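Local coordinates for BH0493 protein (Bacillus halodurans C-125, PDB 2QEE), which binds zinc and is probably a metal-dependent enzyme of the amidohydrolase superfamily, related to uronate isomerases, at residues V24-H30 with V139-T145; M322-W327 with F351-D357. Residue numbers count along the deposited sequence, not the author numbering.

Contact 1. Residues V24-H30 with V139-T145; sequences VTDMHTH and VSDVVMT. With ZN (zinc ion), chain T.
The HxH zinc motif of the amidohydrolase superfamily lies just past the end of strand 24-26, and this contact pairs that strand with strand 139-143 and the motif with the residues at and just after its end. The strands run parallel, their short axes 4.8 Å apart at 13°. Val-24 pairs with Val-139, then a beta bulge at Ser-140 moves the register by one, so that Thr-25 faces Asp-141 and Asp-26 faces Val-142. Val-24 O takes Ser-140 N at 2.9 Å and, weakly, Asp-141 N at 3.4 Å; beyond the bulge the ladder continues with Asp-26 N to Asp-141 O (2.8 Å) and Val-143 N to Asp-26 O (2.9 Å). A water joins Thr-25 OG1 (2.9 Å) to Ser-140 OG (2.7 Å), while Thr-25 OG1 also meets Trp-411. Val-24, Asp-26, Val-139 and Val-142 share one face, where the carboxylate of Asp-26 turns to Ser-356 and Trp-368.

Past the strands, Thr-29 N (2.9 Å) and Thr-29 OG1 (2.8 Å) both donate to Val-143 O, and Thr-145 OG1, with chi1 m, donates to Thr-29 O at 2.8 Å. A second water accepts from His-28 ND1 (2.8 Å) and donates to Thr-145 OG1 (2.9 Å) and Met-144 O (2.5 Å). His-28 (chi1 t) and His-30 (chi1 m) bind zinc through NE2 at 2.2 and 2.3 Å; a water at 1.8 Å and Asp-357 complete the observed ligands. Metal ligands carried just after the first strand of a beta/alpha barrel are the hallmark of this superfamily.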
loop_
_atom_site.group_PDB
_atom_site.type_symbol
_atom_site.label_atom_id
_atom_site.label_comp_id
_atom_site.label_asym_id
_atom_site.label_seq_id
_atom_site.Cartn_x
_atom_site.Cartn_y
_atom_site.Cartn_z
ATOM N N VAL C 24 9.327 16.759 23.120
ATOM C CA VAL C 24 8.678 15.507 22.819
ATOM C C VAL C 24 8.468 14.621 24.046
ATOM O O VAL C 24 9.403 14.435 24.844
ATOM C CB VAL C 24 9.527 14.737 21.827
ATOM C CG1 VAL C 24 8.911 13.362 21.545
ATOM C CG2 VAL C 24 9.639 15.554 20.492
ATOM N N THR C 25 7.277 14.059 24.153
ATOM C CA THR C 25 7.081 12.853 24.976
ATOM C C THR C 25 7.249 11.671 24.049
ATOM O O THR C 25 6.505 11.543 23.040
ATOM C CB THR C 25 5.728 12.798 25.671
ATOM O OG1 THR C 25 5.681 13.876 26.632
ATOM C CG2 THR C 25 5.532 11.468 26.395
ATOM N N ASP C 26 8.182 10.781 24.386
ATOM C CA ASP C 26 8.480 9.632 23.495
ATOM C C ASP C 26 7.824 8.459 24.188
ATOM O O ASP C 26 8.336 7.953 25.215
ATOM C CB ASP C 26 10.000 9.458 23.382
ATOM C CG ASP C 26 10.420 8.401 22.365
ATOM O OD1 ASP C 26 9.522 7.614 21.976
ATOM O OD2 ASP C 26 11.602 8.391 21.972
ATOM N N MET C 27 6.670 8.037 23.688
ATOM C CA MET C 27 5.816 7.190 24.555
ATOM C C MET C 27 6.043 5.695 24.496
ATOM O O MET C 27 5.263 4.941 25.089
ATOM C CB MET C 27 4.315 7.510 24.490
ATOM C CG MET C 27 3.693 7.620 23.062
ATOM S SD MET C 27 3.746 6.025 22.228
ATOM C CE MET C 27 2.509 5.044 23.128
ATOM N N HIS C 28 7.077 5.283 23.782
ATOM C CA HIS C 28 7.506 3.882 23.850
ATOM C C HIS C 28 8.970 3.799 23.439
ATOM O O HIS C 28 9.289 4.066 22.263
ATOM C CB HIS C 28 6.687 2.967 22.906
ATOM C CG HIS C 28 7.195 1.557 22.889
ATOM N ND1 HIS C 28 7.236 0.785 24.027
ATOM C CD2 HIS C 28 7.743 0.806 21.901
ATOM C CE1 HIS C 28 7.753 -0.397 23.739
ATOM N NE2 HIS C 28 8.090 -0.402 22.463
ATOM N N THR C 29 9.852 3.446 24.390
ATOM C CA THR C 29 11.267 3.262 24.110
ATOM C C THR C 29 11.724 2.031 24.885
ATOM O O THR C 29 10.999 1.562 25.729
ATOM C CB THR C 29 12.167 4.441 24.566
ATOM O OG1 THR C 29 12.352 4.404 26.011
ATOM C CG2 THR C 29 11.573 5.830 24.179
ATOM N N HIS C 30 12.972 1.661 24.650
ATOM C CA HIS C 30 13.641 0.589 25.414
ATOM C C HIS C 30 14.812 1.209 26.156
ATOM O O HIS C 30 15.856 0.601 26.273
ATOM C CB HIS C 30 14.100 -0.469 24.437
ATOM C CG HIS C 30 12.965 -1.286 23.947
ATOM N ND1 HIS C 30 12.464 -2.359 24.651
ATOM C CD2 HIS C 30 12.149 -1.112 22.885
ATOM C CE1 HIS C 30 11.412 -2.843 24.016
ATOM N NE2 HIS C 30 11.196 -2.096 22.949
ATOM N N VAL C 139 13.728 16.031 23.916
ATOM C CA VAL C 139 12.782 15.091 24.496
ATOM C C VAL C 139 12.683 15.363 26.009
ATOM O O VAL C 139 13.701 15.317 26.725
ATOM C CB VAL C 139 13.213 13.632 24.268
ATOM C CG1 VAL C 139 12.367 12.655 25.104
ATOM C CG2 VAL C 139 13.121 13.290 22.761
ATOM N N SER C 140 11.481 15.678 26.447
ATOM C CA SER C 140 11.220 16.060 27.845
ATOM C C SER C 140 10.877 14.817 28.677
ATOM O O SER C 140 11.094 14.788 29.928
ATOM C CB SER C 140 10.072 17.048 27.896
ATOM O OG SER C 140 8.850 16.467 27.483
ATOM N N ASP C 141 10.300 13.795 28.032
ATOM C CA ASP C 141 9.776 12.655 28.758
ATOM C C ASP C 141 10.003 11.389 27.939
ATOM O O ASP C 141 9.637 11.351 26.757
ATOM C CB ASP C 141 8.277 12.810 28.998
ATOM C CG ASP C 141 7.981 13.960 29.969
ATOM O OD1 ASP C 141 7.953 13.737 31.203
ATOM O OD2 ASP C 141 7.881 15.122 29.541
ATOM N N VAL C 142 10.512 10.344 28.596
ATOM C CA VAL C 142 10.782 9.064 27.953
ATOM C C VAL C 142 9.943 8.006 28.659
ATOM O O VAL C 142 9.988 7.895 29.919
ATOM C CB VAL C 142 12.316 8.719 28.074
ATOM C CG1 VAL C 142 12.597 7.243 27.753
ATOM C CG2 VAL C 142 13.136 9.618 27.137
ATOM N N VAL C 143 9.152 7.241 27.894
ATOM C CA VAL C 143 8.469 6.085 28.484
ATOM C C VAL C 143 9.344 4.876 28.253
ATOM O O VAL C 143 9.749 4.551 27.100
ATOM C CB VAL C 143 7.052 5.883 27.971
ATOM C CG1 VAL C 143 6.425 4.665 28.624
ATOM C CG2 VAL C 143 6.161 7.139 28.262
ATOM N N MET C 144 9.613 4.164 29.356
ATOM C CA MET C 144 10.453 2.976 29.306
ATOM C C MET C 144 9.632 1.752 28.938
ATOM O O MET C 144 8.372 1.801 28.901
ATOM C CB MET C 144 11.070 2.774 30.743
ATOM C CG MET C 144 11.946 3.976 31.176
ATOM S SD MET C 144 12.724 3.562 32.831
ATOM C CE MET C 144 11.289 3.737 33.845
ATOM N N THR C 145 10.326 0.615 28.766
ATOM C CA THR C 145 9.693 -0.705 28.719
ATOM C C THR C 145 10.244 -1.527 29.930
ATOM O O THR C 145 11.430 -1.832 29.950
ATOM C CB THR C 145 10.074 -1.413 27.414
ATOM O OG1 THR C 145 9.422 -0.711 26.328
ATOM C CG2 THR C 145 9.576 -2.841 27.435
HETATM ZN ZN ZN T . 9.656 -1.553 21.376
HETATM O O HOH W 1 6.576 16.578 26.040
HETATM O O HOH W 2 7.212 1.049 26.806
HETATM O O HOH W 3 8.974 -2.922 20.429
#

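Contact 2. Residues M322-W327 with F351-D357; sequences MIFGCW and FIPQHSD. With ZN (zinc ion), chain T.
Apolar side chains pack at the start of this contact, where strand 321-323 of the amidohydrolase barrel runs out beside the loop 351-357: Met-322 CG meets Ile-352 CD1 at 3.6 Å, Ile-323 CG1 meets Phe-351 CB at 4.0 Å, and Phe-324 CB meets Ile-352 CB at 3.8 Å. The two segments point the same general way, 35° apart. A single bridge pairs Phe-324 with Ile-352 (CA-CA 4.6 Å): Ile-352 N donates to Ile-323 O at 3.1 Å and Gly-325 N to Ile-352 O at 2.8 Å. Gly-325 has positive phi (73°), and its CA lies 3.3 Å from His-355 ND1, where a side chain would clash. Further along, Gln-354 OE1 accepts from Cys-326 N and from His-355 N, both at 2.9 Å, while its NE2 reaches Ser-371.

Phe-324 and His-355, both chi1 p, form an edge-to-face pair, the phenyl edge toward the imidazole face, with centroids 5.1 Å apart and planes at 61°. At the polar edge His-355 NE2 donates to Asp-357 OD2 at 3.2 Å. A zinc-bound water accepts from Trp-327 NE1 at 3.2 Å, and, as in other superfamily members with an aspartate after the last barrel position, Asp-357 OD1 binds the metal at 2.1 Å.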
loop_
_atom_site.group_PDB
_atom_site.type_symbol
_atom_site.label_atom_id
_atom_site.label_comp_id
_atom_site.label_asym_id
_atom_site.label_seq_id
_atom_site.Cartn_x
_atom_site.Cartn_y
_atom_site.Cartn_z
ATOM N N MET C 322 -6.390 4.666 20.769
ATOM C CA MET C 322 -5.431 5.717 20.405
ATOM C C MET C 322 -4.384 4.952 19.623
ATOM O O MET C 322 -3.768 4.036 20.132
ATOM C CB MET C 322 -4.784 6.398 21.621
ATOM C CG MET C 322 -3.675 7.402 21.297
ATOM S SD MET C 322 -4.318 8.677 20.157
ATOM C CE MET C 322 -5.375 9.577 21.263
ATOM N N ILE C 323 -4.197 5.308 18.357
ATOM C CA ILE C 323 -3.098 4.666 17.586
ATOM C C ILE C 323 -1.826 5.475 17.694
ATOM O O ILE C 323 -1.862 6.738 17.804
ATOM C CB ILE C 323 -3.510 4.430 16.087
ATOM C CG1 ILE C 323 -3.621 5.736 15.346
ATOM C CG2 ILE C 323 -4.811 3.585 16.048
ATOM C CD1 ILE C 323 -4.194 5.478 13.893
ATOM N N PHE C 324 -0.674 4.808 17.679
ATOM C CA PHE C 324 0.586 5.499 17.900
ATOM C C PHE C 324 1.682 4.949 17.011
ATOM O O PHE C 324 1.734 3.691 16.802
ATOM C CB PHE C 324 1.023 5.454 19.374
ATOM C CG PHE C 324 1.474 4.087 19.847
ATOM C CD1 PHE C 324 2.844 3.733 19.862
ATOM C CD2 PHE C 324 0.526 3.169 20.309
ATOM C CE1 PHE C 324 3.259 2.470 20.339
ATOM C CE2 PHE C 324 0.930 1.888 20.807
ATOM C CZ PHE C 324 2.338 1.567 20.802
ATOM N N GLY C 325 2.453 5.861 16.439
ATOM C CA GLY C 325 3.805 5.581 15.959
ATOM C C GLY C 325 3.857 4.743 14.676
ATOM O O GLY C 325 2.868 4.213 14.166
ATOM N N CYS C 326 5.083 4.649 14.180
ATOM C CA CYS C 326 5.374 3.858 13.033
ATOM C C CYS C 326 6.424 2.900 13.484
ATOM O O CYS C 326 7.588 3.240 13.535
ATOM C CB CYS C 326 5.925 4.796 11.941
ATOM S SG CYS C 326 4.799 6.140 11.487
ATOM N N TRP C 327 5.977 1.691 13.801
ATOM C CA TRP C 327 6.781 0.750 14.538
ATOM C C TRP C 327 7.712 -0.037 13.617
ATOM O O TRP C 327 7.227 -0.686 12.667
ATOM C CB TRP C 327 5.759 -0.212 15.202
ATOM C CG TRP C 327 6.312 -1.243 16.128
ATOM C CD1 TRP C 327 7.420 -1.134 16.917
ATOM C CD2 TRP C 327 5.759 -2.552 16.380
ATOM N NE1 TRP C 327 7.607 -2.310 17.626
ATOM C CE2 TRP C 327 6.605 -3.188 17.323
ATOM C CE3 TRP C 327 4.626 -3.232 15.918
ATOM C CZ2 TRP C 327 6.363 -4.494 17.803
ATOM C CZ3 TRP C 327 4.382 -4.530 16.410
ATOM C CH2 TRP C 327 5.247 -5.139 17.325
ATOM N N PHE C 351 -4.321 11.600 16.973
ATOM C CA PHE C 351 -3.481 10.420 17.080
ATOM C C PHE C 351 -2.104 10.812 17.537
ATOM O O PHE C 351 -1.803 12.010 17.648
ATOM C CB PHE C 351 -3.393 9.724 15.694
ATOM C CG PHE C 351 -2.648 10.530 14.598
ATOM C CD1 PHE C 351 -1.409 10.091 14.193
ATOM C CD2 PHE C 351 -3.261 11.619 13.937
ATOM C CE1 PHE C 351 -0.689 10.786 13.176
ATOM C CE2 PHE C 351 -2.579 12.322 12.932
ATOM C CZ PHE C 351 -1.290 11.909 12.553
ATOM N N ILE C 352 -1.249 9.819 17.774
ATOM C CA ILE C 352 0.142 10.052 18.163
ATOM C C ILE C 352 1.017 9.603 16.980
ATOM O O ILE C 352 1.173 8.386 16.699
ATOM C CB ILE C 352 0.506 9.267 19.463
ATOM C CG1 ILE C 352 -0.414 9.721 20.634
ATOM C CG2 ILE C 352 2.023 9.351 19.777
ATOM C CD1 ILE C 352 -0.367 8.690 21.798
ATOM N N PRO C 353 1.548 10.569 16.238
ATOM C CA PRO C 353 2.284 10.160 14.989
ATOM C C PRO C 353 3.530 9.305 15.177
ATOM O O PRO C 353 3.852 8.493 14.297
ATOM C CB PRO C 353 2.686 11.492 14.328
ATOM C CG PRO C 353 2.547 12.538 15.431
ATOM C CD PRO C 353 1.406 12.040 16.354
ATOM N N GLN C 354 4.280 9.444 16.274
ATOM C CA GLN C 354 5.548 8.728 16.304
ATOM C C GLN C 354 6.001 8.405 17.737
ATOM O O GLN C 354 5.590 9.103 18.688
ATOM C CB GLN C 354 6.639 9.501 15.581
ATOM C CG GLN C 354 7.979 8.790 15.427
ATOM C CD GLN C 354 7.839 7.482 14.620
ATOM O OE1 GLN C 354 7.111 6.570 15.039
ATOM N NE2 GLN C 354 8.561 7.387 13.479
ATOM N N HIS C 355 6.823 7.362 17.824
ATOM C CA HIS C 355 7.610 7.036 19.011
ATOM C C HIS C 355 8.958 6.571 18.470
ATOM O O HIS C 355 9.036 6.217 17.301
ATOM C CB HIS C 355 6.950 5.951 19.863
ATOM C CG HIS C 355 6.838 4.601 19.209
ATOM N ND1 HIS C 355 5.901 4.330 18.231
ATOM C CD2 HIS C 355 7.540 3.455 19.381
ATOM C CE1 HIS C 355 6.021 3.072 17.836
ATOM N NE2 HIS C 355 7.006 2.513 18.521
ATOM N N SER C 356 9.995 6.514 19.309
ATOM C CA SER C 356 11.315 6.120 18.798
ATOM C C SER C 356 11.583 4.634 18.872
ATOM O O SER C 356 12.362 4.092 18.058
ATOM C CB SER C 356 12.452 6.863 19.515
ATOM O OG SER C 356 12.615 6.374 20.860
ATOM N N ASP C 357 11.019 3.988 19.890
ATOM C CA ASP C 357 11.417 2.625 20.224
ATOM C C ASP C 357 12.964 2.535 20.412
ATOM O O ASP C 357 13.565 1.514 20.096
ATOM C CB ASP C 357 11.043 1.721 19.066
ATOM C CG ASP C 357 10.339 0.586 19.506
ATOM O OD1 ASP C 357 10.844 -0.002 20.480
ATOM O OD2 ASP C 357 9.265 0.346 18.934
HETATM ZN ZN ZN T . 9.656 -1.553 21.376
HETATM O O HOH W 4 8.750 3.800 15.928
HETATM O O HOH W 3 8.974 -2.922 20.429
#

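Overall arrangement
Both contacts are buried near the centre of the chain, their centres about 11 Å apart, and converge on one zinc and its water. Contact 1 supplies two histidine ligands and contact 2 the aspartate. They also touch directly: Asp-26 OD2 is 2.5 Å from Ser-356 OG, His-28 O is 2.9 Å from Asp-357 N, and Met-27 SD packs 3.4 Å from Phe-324 CD1. Their construction differs. Contact 1 is a bulged parallel strand pair that continues into threonine and water bonds, whereas contact 2 joins a strand end to an irregular loop through one bridge, a glutamine and an aromatic cluster. Helix 395-414 packs against both, and Met-322 in contact 2 also meets Arg-59 of the second subunit.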